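Local coordinates for protein HTH-type transcriptional repressor MdtR (Bacillus subtilis, PDB 1S3J) that represses the multidrug resistance operon mdtRP by binding directly to its promoter region, and forms a homodimer of the MarR family, at residues Q16-F19 / Q20-P24; M61-K64 / P65-T69; A132-T135 / A136-Q140. One frame throughout, in Å; residues are numbered along the deposited sequence.

Contact 1: residues Q16-F19 / Q20-P24; sequences QALF and QKIQP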
loop_
_atom_site.group_PDB
_atom_site.type_symbol
_atom_site.label_atom_id
_atom_site.label_comp_id
_atom_site.label_asym_id
_atom_site.label_seq_id
_atom_site.Cartn_x
_atom_site.Cartn_y
_atom_site.Cartn_z
ATOM N N GLN A 16 2.985 9.674 3.382
ATOM C CA GLN A 16 3.710 9.304 2.163
ATOM C C GLN A 16 5.186 9.109 2.471
ATOM O O GLN A 16 5.845 8.243 1.878
ATOM C CB GLN A 16 3.496 10.361 1.085
ATOM C CG GLN A 16 4.116 10.078 -0.308
ATOM C CD GLN A 16 4.485 11.370 -1.056
ATOM O OE1 GLN A 16 3.659 12.290 -1.170
ATOM N NE2 GLN A 16 5.731 11.450 -1.536
ATOM N N ALA A 17 5.729 9.884 3.402
ATOM C CA ALA A 17 7.118 9.698 3.773
ATOM C C ALA A 17 7.263 8.428 4.607
ATOM O O ALA A 17 8.245 7.728 4.484
ATOM C CB ALA A 17 7.630 10.889 4.541
ATOM N N LEU A 18 6.298 8.138 5.473
ATOM C CA LEU A 18 6.392 6.943 6.314
ATOM C C LEU A 18 6.322 5.696 5.443
ATOM O O LEU A 18 7.111 4.773 5.618
ATOM C CB LEU A 18 5.321 6.948 7.417
ATOM C CG LEU A 18 5.584 8.020 8.495
ATOM C CD1 LEU A 18 4.423 8.205 9.375
ATOM C CD2 LEU A 18 6.779 7.647 9.320
ATOM N N PHE A 19 5.416 5.718 4.477
ATOM C CA PHE A 19 5.187 4.604 3.566
ATOM C C PHE A 19 6.417 4.310 2.716
ATOM O O PHE A 19 6.948 3.217 2.781
ATOM C CB PHE A 19 3.975 4.876 2.679
ATOM C CG PHE A 19 3.653 3.743 1.740
ATOM C CD1 PHE A 19 3.019 2.598 2.203
ATOM C CD2 PHE A 19 4.002 3.812 0.405
ATOM C CE1 PHE A 19 2.738 1.533 1.340
ATOM C CE2 PHE A 19 3.713 2.746 -0.463
ATOM C CZ PHE A 19 3.083 1.612 0.015
ATOM N N GLN A 20 6.886 5.283 1.939
ATOM C CA GLN A 20 8.122 5.124 1.171
ATOM C C GLN A 20 9.291 4.588 1.986
ATOM O O GLN A 20 10.175 3.938 1.454
ATOM C CB GLN A 20 8.541 6.453 0.554
ATOM C CG GLN A 20 7.664 6.917 -0.606
ATOM C CD GLN A 20 7.869 8.411 -0.904
ATOM O OE1 GLN A 20 7.831 9.249 0.004
ATOM N NE2 GLN A 20 8.114 8.733 -2.167
ATOM N N LYS A 21 9.309 4.892 3.279
ATOM C CA LYS A 21 10.371 4.444 4.180
ATOM C C LYS A 21 10.120 3.057 4.778
ATOM O O LYS A 21 11.067 2.318 5.064
ATOM C CB LYS A 21 10.513 5.449 5.319
ATOM C CG LYS A 21 11.929 5.886 5.604
ATOM C CD LYS A 21 11.947 6.912 6.754
ATOM C CE LYS A 21 11.491 8.330 6.334
ATOM N NZ LYS A 21 12.467 9.024 5.438
ATOM N N ILE A 22 8.852 2.715 4.997
ATOM C CA ILE A 22 8.503 1.504 5.739
ATOM C C ILE A 22 8.156 0.370 4.793
ATOM O O ILE A 22 8.478 -0.779 5.078
ATOM C CB ILE A 22 7.345 1.763 6.737
ATOM C CG1 ILE A 22 7.841 2.556 7.944
ATOM C CG2 ILE A 22 6.740 0.455 7.262
ATOM C CD1 ILE A 22 6.729 3.290 8.699
ATOM N N GLN A 23 7.517 0.688 3.675
ATOM C CA GLN A 23 7.140 -0.326 2.689
ATOM C C GLN A 23 8.322 -1.146 2.175
ATOM O O GLN A 23 8.274 -2.369 2.276
ATOM C CB GLN A 23 6.350 0.269 1.522
ATOM C CG GLN A 23 5.683 -0.771 0.653
ATOM C CD GLN A 23 6.189 -0.775 -0.784
ATOM O OE1 GLN A 23 7.397 -0.602 -1.042
ATOM N NE2 GLN A 23 5.265 -0.978 -1.728
ATOM N N PRO A 24 9.375 -0.516 1.650
ATOM C CA PRO A 24 10.557 -1.279 1.216
ATOM C C PRO A 24 11.116 -2.179 2.326
ATOM O O PRO A 24 11.515 -3.309 2.039
ATOM C CB PRO A 24 11.572 -0.189 0.847
ATOM C CG PRO A 24 10.733 0.985 0.496
ATOM C CD PRO A 24 9.551 0.931 1.426
#

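Contact 2: residues M61-K64 / P65-T69; sequences MEVK and PSAVT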
loop_
_atom_site.group_PDB
_atom_site.type_symbol
_atom_site.label_atom_id
_atom_site.label_comp_id
_atom_site.label_asym_id
_atom_site.label_seq_id
_atom_site.Cartn_x
_atom_site.Cartn_y
_atom_site.Cartn_z
HETATM N N MSE A 61 -10.311 -12.082 -0.561
HETATM C CA MSE A 61 -9.248 -11.472 -1.357
HETATM C C MSE A 61 -9.762 -10.883 -2.670
HETATM O O MSE A 61 -9.011 -10.214 -3.374
HETATM C CB MSE A 61 -8.162 -12.500 -1.643
HETATM C CG MSE A 61 -7.506 -12.998 -0.390
HETATM SE SE MSE A 61 -6.009 -14.153 -0.734
HETATM C CE MSE A 61 -4.679 -12.782 -1.306
ATOM N N GLU A 62 -11.034 -11.138 -2.982
ATOM C CA GLU A 62 -11.665 -10.739 -4.244
ATOM C C GLU A 62 -10.815 -11.155 -5.446
ATOM O O GLU A 62 -10.446 -10.339 -6.299
ATOM C CB GLU A 62 -12.025 -9.239 -4.236
ATOM C CG GLU A 62 -12.974 -8.884 -3.082
ATOM C CD GLU A 62 -13.502 -7.463 -3.114
ATOM O OE1 GLU A 62 -12.826 -6.552 -2.571
ATOM O OE2 GLU A 62 -14.612 -7.263 -3.658
ATOM N N VAL A 63 -10.504 -12.447 -5.477
ATOM C CA VAL A 63 -9.814 -13.079 -6.591
ATOM C C VAL A 63 -10.487 -14.414 -6.911
ATOM O O VAL A 63 -11.331 -14.884 -6.162
ATOM C CB VAL A 63 -8.329 -13.323 -6.271
ATOM C CG1 VAL A 63 -7.617 -12.003 -5.968
ATOM C CG2 VAL A 63 -8.168 -14.316 -5.099
ATOM N N LYS A 64 -10.106 -15.021 -8.024
ATOM C CA LYS A 64 -10.729 -16.267 -8.470
ATOM C C LYS A 64 -10.259 -17.413 -7.582
ATOM O O LYS A 64 -9.121 -17.404 -7.101
ATOM C CB LYS A 64 -10.369 -16.585 -9.933
ATOM C CG LYS A 64 -10.752 -15.489 -10.950
ATOM C CD LYS A 64 -12.231 -15.521 -11.297
ATOM C CE LYS A 64 -12.529 -14.717 -12.560
ATOM N NZ LYS A 64 -13.925 -14.933 -13.007
ATOM N N PRO A 65 -11.129 -18.389 -7.340
ATOM C CA PRO A 65 -10.704 -19.601 -6.652
ATOM C C PRO A 65 -9.355 -20.082 -7.182
ATOM O O PRO A 65 -8.485 -20.418 -6.373
ATOM C CB PRO A 65 -11.830 -20.576 -6.969
ATOM C CG PRO A 65 -13.036 -19.716 -6.984
ATOM C CD PRO A 65 -12.572 -18.419 -7.645
ATOM N N SER A 66 -9.176 -20.069 -8.504
ATOM C CA SER A 66 -7.919 -20.515 -9.126
ATOM C C SER A 66 -6.686 -19.722 -8.675
ATOM O O SER A 66 -5.619 -20.280 -8.561
ATOM C CB SER A 66 -8.025 -20.531 -10.670
ATOM O OG SER A 66 -8.466 -19.288 -11.194
ATOM N N ALA A 67 -6.827 -18.426 -8.446
ATOM C CA ALA A 67 -5.749 -17.623 -7.848
ATOM C C ALA A 67 -5.328 -18.154 -6.474
ATOM O O ALA A 67 -4.134 -18.251 -6.170
ATOM C CB ALA A 67 -6.178 -16.164 -7.723
ATOM N N VAL A 68 -6.306 -18.504 -5.644
ATOM C CA VAL A 68 -6.000 -19.050 -4.305
ATOM C C VAL A 68 -5.345 -20.429 -4.394
ATOM O O VAL A 68 -4.422 -20.744 -3.646
ATOM C CB VAL A 68 -7.244 -19.112 -3.399
ATOM C CG1 VAL A 68 -6.881 -19.711 -2.017
ATOM C CG2 VAL A 68 -7.805 -17.744 -3.232
ATOM N N THR A 69 -5.810 -21.241 -5.330
ATOM C CA THR A 69 -5.287 -22.593 -5.528
ATOM C C THR A 69 -3.812 -22.535 -5.859
ATOM O O THR A 69 -3.038 -23.395 -5.422
ATOM C CB THR A 69 -6.084 -23.285 -6.650
ATOM O OG1 THR A 69 -7.390 -23.637 -6.158
ATOM C CG2 THR A 69 -5.449 -24.605 -7.099
#

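Contact 3: residues A132-T135 / A136-Q140; sequences AHIT and AKLAQ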
loop_
_atom_site.group_PDB
_atom_site.type_symbol
_atom_site.label_atom_id
_atom_site.label_comp_id
_atom_site.label_asym_id
_atom_site.label_seq_id
_atom_site.Cartn_x
_atom_site.Cartn_y
_atom_site.Cartn_z
ATOM N N ALA A 132 -2.808 4.026 19.517
ATOM C CA ALA A 132 -3.533 2.756 19.676
ATOM C C ALA A 132 -5.005 2.964 19.406
ATOM O O ALA A 132 -5.599 2.222 18.639
ATOM C CB ALA A 132 -3.358 2.183 21.065
ATOM N N HIS A 133 -5.566 3.986 20.048
ATOM C CA HIS A 133 -6.991 4.297 19.968
ATOM C C HIS A 133 -7.441 4.749 18.555
ATOM O O HIS A 133 -8.452 4.309 18.066
ATOM C CB HIS A 133 -7.313 5.409 20.965
ATOM C CG HIS A 133 -8.724 5.889 20.898
ATOM N ND1 HIS A 133 -9.113 6.965 20.124
ATOM C CD2 HIS A 133 -9.846 5.434 21.507
ATOM C CE1 HIS A 133 -10.414 7.149 20.265
ATOM N NE2 HIS A 133 -10.882 6.234 21.095
ATOM N N ILE A 134 -6.702 5.664 17.939
ATOM C CA ILE A 134 -7.011 6.162 16.595
ATOM C C ILE A 134 -6.891 5.048 15.529
ATOM O O ILE A 134 -7.743 4.930 14.674
ATOM C CB ILE A 134 -6.090 7.352 16.287
ATOM C CG1 ILE A 134 -6.435 8.540 17.202
ATOM C CG2 ILE A 134 -6.144 7.762 14.852
ATOM C CD1 ILE A 134 -5.367 9.633 17.193
ATOM N N THR A 135 -5.843 4.234 15.569
ATOM C CA THR A 135 -5.698 3.197 14.557
ATOM C C THR A 135 -6.759 2.096 14.713
ATOM O O THR A 135 -7.290 1.618 13.702
ATOM C CB THR A 135 -4.329 2.558 14.566
ATOM O OG1 THR A 135 -3.981 2.188 15.901
ATOM C CG2 THR A 135 -3.247 3.538 14.089
ATOM N N ALA A 136 -7.064 1.723 15.959
ATOM C CA ALA A 136 -8.115 0.753 16.251
ATOM C C ALA A 136 -9.479 1.277 15.793
ATOM O O ALA A 136 -10.228 0.564 15.134
ATOM C CB ALA A 136 -8.148 0.399 17.751
ATOM N N LYS A 137 -9.775 2.525 16.097
ATOM C CA LYS A 137 -11.016 3.133 15.659
ATOM C C LYS A 137 -11.118 3.245 14.122
ATOM O O LYS A 137 -12.177 2.969 13.534
ATOM C CB LYS A 137 -11.154 4.515 16.289
ATOM C CG LYS A 137 -12.371 5.268 15.850
ATOM C CD LYS A 137 -12.580 6.509 16.709
ATOM C CE LYS A 137 -13.851 7.276 16.301
ATOM N NZ LYS A 137 -13.881 8.645 16.918
ATOM N N LEU A 138 -10.031 3.643 13.466
ATOM C CA LEU A 138 -10.035 3.700 12.006
ATOM C C LEU A 138 -10.214 2.306 11.409
ATOM O O LEU A 138 -10.917 2.140 10.427
ATOM C CB LEU A 138 -8.727 4.306 11.478
ATOM C CG LEU A 138 -8.445 5.774 11.740
ATOM C CD1 LEU A 138 -6.999 6.132 11.310
ATOM C CD2 LEU A 138 -9.423 6.588 10.987
ATOM N N ALA A 139 -9.554 1.311 11.996
ATOM C CA ALA A 139 -9.582 -0.045 11.461
ATOM C C ALA A 139 -10.987 -0.674 11.632
ATOM O O ALA A 139 -11.463 -1.381 10.735
ATOM C CB ALA A 139 -8.548 -0.889 12.121
ATOM N N GLN A 140 -11.630 -0.405 12.769
ATOM C CA GLN A 140 -13.008 -0.824 13.040
ATOM C C GLN A 140 -13.985 -0.189 12.036
ATOM O O GLN A 140 -14.775 -0.886 11.433
ATOM C CB GLN A 140 -13.433 -0.439 14.471
ATOM C CG GLN A 140 -14.773 -1.033 14.941
ATOM C CD GLN A 140 -15.159 -0.638 16.379
ATOM O OE1 GLN A 140 -14.355 -0.766 17.322
ATOM N NE2 GLN A 140 -16.398 -0.163 16.548
#

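Contact 1: residues Q16-F19 / Q20-P24
Phe19 O is gripped by two backbone donors one residue apart. Gln23 N reaches Phe19 O at 2.7 Å, nearly straight at hydrogen (166°) and in the carbonyl plane, whereas Ile22 N approaches Phe19 O from well above that plane at 3.0 Å and with a more bent N-H. The first is the regular i to i+4 bond of a helix, the second an i to i+3 bond. The same doubling recurs one residue earlier, where Leu18 O receives only weak bonds from Ile22 N and Lys21 N, so the turn mixes i+3 with i+4 bonds. The N of Pro24, which has no hydrogen to give, makes no bond to the preceding turn, and helix 4-32 kinks there. This long helix belongs to the dimerisation region of the MarR fold, and its sides are shared between helix 99-120 of the same chain and the second subunit: Ile22 leans on Met116 and Tyr119 of helix 99-120, while Leu18 packs on Leu138 of the second subunit and Phe19 meets Phe19 of that subunit. Along the Phe19 side, ring and glutamine chain run side by side. With Phe19 CG anti to its own N (chi1 -178°), the ring swings along the helix toward its C-terminal end, and Gln23 CB sits over one face, 3.9 Å from the Phe19 ring centroid and 14° off the normal, a CH-pi contact. Gln23 CG continues over the rim to 3.6 Å from Phe19 CZ. On the Leu18 side the aliphatic contact is looser, Leu18 CB standing 4.1 Å from Ile22 CD1.

Contact 2: residues M61-K64 / P65-T69
Val63 meets Ala67 and Val68 because its chi1 of -60° lodges CG2 between the backbone N and the carbonyl carbon, from where this methyl touches both partners. Val63 CG2 lies 3.8 Å from Ala67 CB and 3.9 Å from Val68 CG2, and Val63 CB also approaches Ala67 CB, at 3.8 Å. The Val68 methyl is presented by a chi1 of 179°, which sets CG2 anti to the carbonyl carbon and CG1 anti to the backbone N. The two valine side chains cross at about a right angle, so they touch through single methyls instead of lying along one another. Beside these methyls the helix begins. Lys64 is the N-cap residue, and its carbonyl faces the first turn: Ala67 N lies 2.8 Å from Lys64 O and Val68 N 3.4 Å from it. Both bonds are weak for different reasons, the first being sharply bent (120° at hydrogen) and the second long though straighter. Ala67 CB also comes to 3.3 Å from Lys64 O, so the alanine meets the loop with its methyl as well as its amide. Ser66 OG rests 3.5 Å from Lys64 CB, a van der Waals approach. The preceding helix ends in a Schellman motif, with Glu62 at positive phi, and the chain turns from there into the next helix. This is the turn of the predicted helix-turn-helix, whose second helix, 65-77, is the probable DNA-recognition helix, as in other winged-helix MarR proteins. Val68 continues inward onto Val54, Ile57 and Ala58 of helix 54-61, while the selenomethionine at Met61 packs against Ala38, Phe41 and Val42 of helix 37-49.

Contact 3: residues A132-T135 / A136-Q140
Ile134 and Leu138 lie side by side on one flank of helix 125-143, pointing the same way, with Ile134 CG2 and Leu138 CD1 meeting at 4.0 Å. This is the i to i+4 pairing of an alpha-helix, here in the C-terminal helix of the dimerisation region of the MarR fold. Leu138 has CG beside its own N and anti to its carbonyl carbon (chi1 -68°), which lays the branch back over the preceding turn: Leu138 CG is 3.1 Å from Ile134 O. The pair faces the second subunit, where Ile134 packs on Gln130 and Leu138 on Tyr119. On the next flank His133 and Lys137 are less intimate. The extended lysine chain passes the imidazole obliquely, Lys137 CD standing 4.2 Å from His133 CE1, and carries on to a salt bridge from Lys137 NZ to Glu127 OE1 of the second subunit, a glutamate that His133 also touches. The backbone is regular, with four successive i to i+4 bonds; the straightest, Leu138 N to Ile134 O, has 162° at hydrogen. Thr135 turns its hydroxyl back along the helix to bond the carbonyl of Ala131, while its own carbonyl looks forward: Ala139 N bonds to Thr135 O at 2.9 Å, and Ala139 CB lies 3.2 Å from Thr135 O.

All three are surface contacts, each with a single buried residue: Leu18, Val68 and Ile134. Contacts 1 and 3 lie within single helices, 4-32 and 125-143, with centres about 20 Å apart in one chain; both touch the second subunit and so meet each other's counterparts across the dimer interface. Contact 2 instead joins a loop to a new helix, its centre about 28 and 29 Å from the centres of contacts 1 and 3, where no other chain of the assembly touches it. The chemistry follows: doubled, partly weak backbone bonds before a proline kink in 16-24, weak first-turn backbone bonds with valine and alanine methyls in 61-69, and an even backbone ladder in 132-140, whose lysine charge is met from the other subunit.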